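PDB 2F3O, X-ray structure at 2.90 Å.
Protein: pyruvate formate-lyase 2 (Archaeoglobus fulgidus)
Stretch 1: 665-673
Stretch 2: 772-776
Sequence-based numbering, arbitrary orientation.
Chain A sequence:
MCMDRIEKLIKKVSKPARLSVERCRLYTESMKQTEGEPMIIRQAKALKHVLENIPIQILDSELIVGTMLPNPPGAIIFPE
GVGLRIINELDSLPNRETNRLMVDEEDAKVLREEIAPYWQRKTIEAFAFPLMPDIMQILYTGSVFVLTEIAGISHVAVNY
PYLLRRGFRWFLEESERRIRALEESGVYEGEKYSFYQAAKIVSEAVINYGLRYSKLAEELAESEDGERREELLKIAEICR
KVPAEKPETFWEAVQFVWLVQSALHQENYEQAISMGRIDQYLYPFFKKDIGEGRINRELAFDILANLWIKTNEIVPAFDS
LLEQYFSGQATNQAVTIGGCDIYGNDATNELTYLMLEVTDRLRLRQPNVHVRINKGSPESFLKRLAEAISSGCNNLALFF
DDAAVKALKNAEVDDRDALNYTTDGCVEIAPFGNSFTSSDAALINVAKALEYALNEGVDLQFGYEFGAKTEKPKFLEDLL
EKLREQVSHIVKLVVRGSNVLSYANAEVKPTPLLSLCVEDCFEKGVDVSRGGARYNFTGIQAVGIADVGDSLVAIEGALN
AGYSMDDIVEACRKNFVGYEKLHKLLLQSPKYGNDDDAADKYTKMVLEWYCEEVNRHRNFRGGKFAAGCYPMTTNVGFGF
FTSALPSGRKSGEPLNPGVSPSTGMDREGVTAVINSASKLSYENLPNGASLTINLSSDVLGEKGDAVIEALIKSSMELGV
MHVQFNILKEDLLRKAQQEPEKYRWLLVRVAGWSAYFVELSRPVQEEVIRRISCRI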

# COMPACT_ATOMS: atom_id res chain seq x y z
N MET A 665 -27.00 -30.54 36.20
CA MET A 665 -27.94 -29.43 36.32
C MET A 665 -28.97 -29.51 35.20
O MET A 665 -29.81 -28.61 35.04
CB MET A 665 -27.21 -28.10 36.26
CG MET A 665 -26.12 -27.97 37.26
SD MET A 665 -26.77 -28.04 38.92
CE MET A 665 -25.28 -28.34 39.87
N ASP A 666 -28.89 -30.59 34.43
CA ASP A 666 -29.77 -30.78 33.28
C ASP A 666 -30.93 -31.69 33.66
O ASP A 666 -31.02 -32.83 33.21
CB ASP A 666 -28.97 -31.31 32.08
CG ASP A 666 -27.95 -32.38 32.46
OD1 ASP A 666 -26.90 -32.05 33.05
OD2 ASP A 666 -28.20 -33.56 32.14
N ARG A 667 -31.82 -31.16 34.50
CA ARG A 667 -32.93 -31.92 35.08
C ARG A 667 -34.09 -32.19 34.10
O ARG A 667 -34.56 -33.32 34.01
CB ARG A 667 -33.42 -31.26 36.38
CG ARG A 667 -32.39 -31.33 37.51
CD ARG A 667 -32.80 -30.43 38.68
NE ARG A 667 -31.65 -29.81 39.37
CZ ARG A 667 -31.15 -28.60 39.11
NH1 ARG A 667 -31.66 -27.84 38.14
NH2 ARG A 667 -30.11 -28.15 39.81
N GLU A 668 -34.53 -31.17 33.37
CA GLU A 668 -35.31 -31.43 32.15
C GLU A 668 -34.28 -31.91 31.14
O GLU A 668 -33.16 -31.36 31.07
CB GLU A 668 -35.99 -30.18 31.63
CG GLU A 668 -36.35 -29.20 32.72
CD GLU A 668 -37.48 -29.69 33.58
OE1 GLU A 668 -38.38 -30.37 33.03
OE2 GLU A 668 -37.48 -29.39 34.79
N GLY A 669 -34.65 -32.92 30.36
CA GLY A 669 -33.63 -33.76 29.76
C GLY A 669 -32.95 -33.32 28.50
O GLY A 669 -32.72 -32.13 28.27
N VAL A 670 -32.63 -34.29 27.68
CA VAL A 670 -31.69 -34.09 26.59
C VAL A 670 -32.17 -33.17 25.45
O VAL A 670 -31.37 -32.35 24.94
CB VAL A 670 -31.12 -35.45 26.15
CG1 VAL A 670 -31.00 -35.56 24.66
CG2 VAL A 670 -29.80 -35.68 26.84
N THR A 671 -33.46 -33.23 25.11
CA THR A 671 -34.03 -32.29 24.14
C THR A 671 -33.97 -30.86 24.70
O THR A 671 -33.58 -29.93 24.00
CB THR A 671 -35.48 -32.69 23.72
OG1 THR A 671 -35.43 -33.79 22.81
CG2 THR A 671 -36.23 -31.55 23.04
N ALA A 672 -34.27 -30.71 25.99
CA ALA A 672 -34.21 -29.42 26.66
C ALA A 672 -32.79 -28.82 26.77
O ALA A 672 -32.64 -27.60 26.87
CB ALA A 672 -34.84 -29.51 28.05
N VAL A 673 -31.78 -29.68 26.74
CA VAL A 673 -30.38 -29.21 26.71
C VAL A 673 -30.09 -28.56 25.36
O VAL A 673 -29.49 -27.48 25.28
CB VAL A 673 -29.40 -30.37 26.96
CG1 VAL A 673 -28.00 -29.92 26.73
CG2 VAL A 673 -29.54 -30.87 28.36
N ILE A 772 -24.09 -38.73 32.12
CA ILE A 772 -24.96 -39.66 31.41
C ILE A 772 -26.40 -39.36 31.76
O ILE A 772 -26.80 -39.40 32.92
CB ILE A 772 -24.61 -41.12 31.75
CG1 ILE A 772 -23.20 -41.45 31.28
CG2 ILE A 772 -25.58 -42.07 31.10
CD1 ILE A 772 -22.63 -42.75 31.83
N SER A 773 -27.17 -39.02 30.74
CA SER A 773 -28.52 -38.53 30.92
C SER A 773 -29.55 -39.60 30.59
O SER A 773 -29.29 -40.51 29.79
CB SER A 773 -28.72 -37.28 30.06
OG SER A 773 -30.06 -36.80 30.06
N CYS A 774 -30.72 -39.50 31.23
CA CYS A 774 -31.87 -40.41 31.03
C CYS A 774 -33.14 -39.76 30.48
O CYS A 774 -33.87 -40.39 29.71
CB CYS A 774 -32.21 -41.13 32.32
SG CYS A 774 -30.90 -42.22 32.81
N ARG A 775 -33.42 -38.51 30.90
CA ARG A 775 -34.60 -37.79 30.42
C ARG A 775 -34.51 -37.46 28.92
O ARG A 775 -33.43 -37.20 28.38
CB ARG A 775 -34.88 -36.51 31.24
CG ARG A 775 -35.23 -36.62 32.71
CD ARG A 775 -36.69 -36.96 32.98
NE ARG A 775 -36.98 -37.04 34.42
CZ ARG A 775 -36.58 -38.01 35.27
NH1 ARG A 775 -35.83 -39.04 34.86
NH2 ARG A 775 -36.93 -37.95 36.56
N ILE A 776 -35.70 -37.44 28.29
CA ILE A 776 -35.98 -37.25 26.85
C ILE A 776 -35.23 -38.18 25.87
O ILE A 776 -34.29 -38.90 26.20
CB ILE A 776 -36.08 -35.74 26.40
CG1 ILE A 776 -36.32 -34.81 27.59
CG2 ILE A 776 -37.28 -35.56 25.43
CD1 ILE A 776 -36.43 -33.33 27.26
OXT ILE A 776 -35.57 -38.27 24.70

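How do the two backbones meet? Stretch 1 runs as a loop to Gly669, the N-cap position, and then enters a helix at Val670 that continues later in the chain. The C-terminal residues of the protein come up to this junction, and the CA atoms of Gly669 and Arg775 lie 4.2 Å apart. The one hydrogen bond between the stretches forms here: Val670 N donates to Arg775 O at 3.1 Å, with a nearly straight N-H...O angle of 164°. Amides in the first turn of a helix lack partners within the helix, so the tail carbonyl satisfies one of them.

Why does glycine suit the cap? Gly669 CA packs 3.4 Å from Arg775 CB, leaving no room for a side chain. An ideal CB on Gly669 would point toward the tail and fall 2.3 Å from Arg775 CB and 2.8 Å from Ile776 CG1, a clash with both. The O of Gly669 still serves the helix, accepting a hydrogen bond from Val673 N at 3.0 Å.

What does the terminal isoleucine contribute? Ile776 has the largest area covered by the other stretch, 86 Å². Its CD1 lies 3.6 Å from Gly669 N and 4.2 Å from Ala672 CB, while its CG2 approaches Thr671 OG1 at 3.7 Å. The branched, apolar side chain thus spreads over the start of the helix, where it also meets Ala672, whose CB makes an apolar contact with CD1.

How do the remaining side chains fit? Ser773, in the t rotamer, points toward stretch 1 and is buried; its OG sits 3.4 Å from Val670 CG2, a packing contact. Arg775 starts toward stretch 1, with CG 3.6 Å from Arg667 O, but its end leads away, so its aliphatic part can pack here while the charged group remains clear of the helix start.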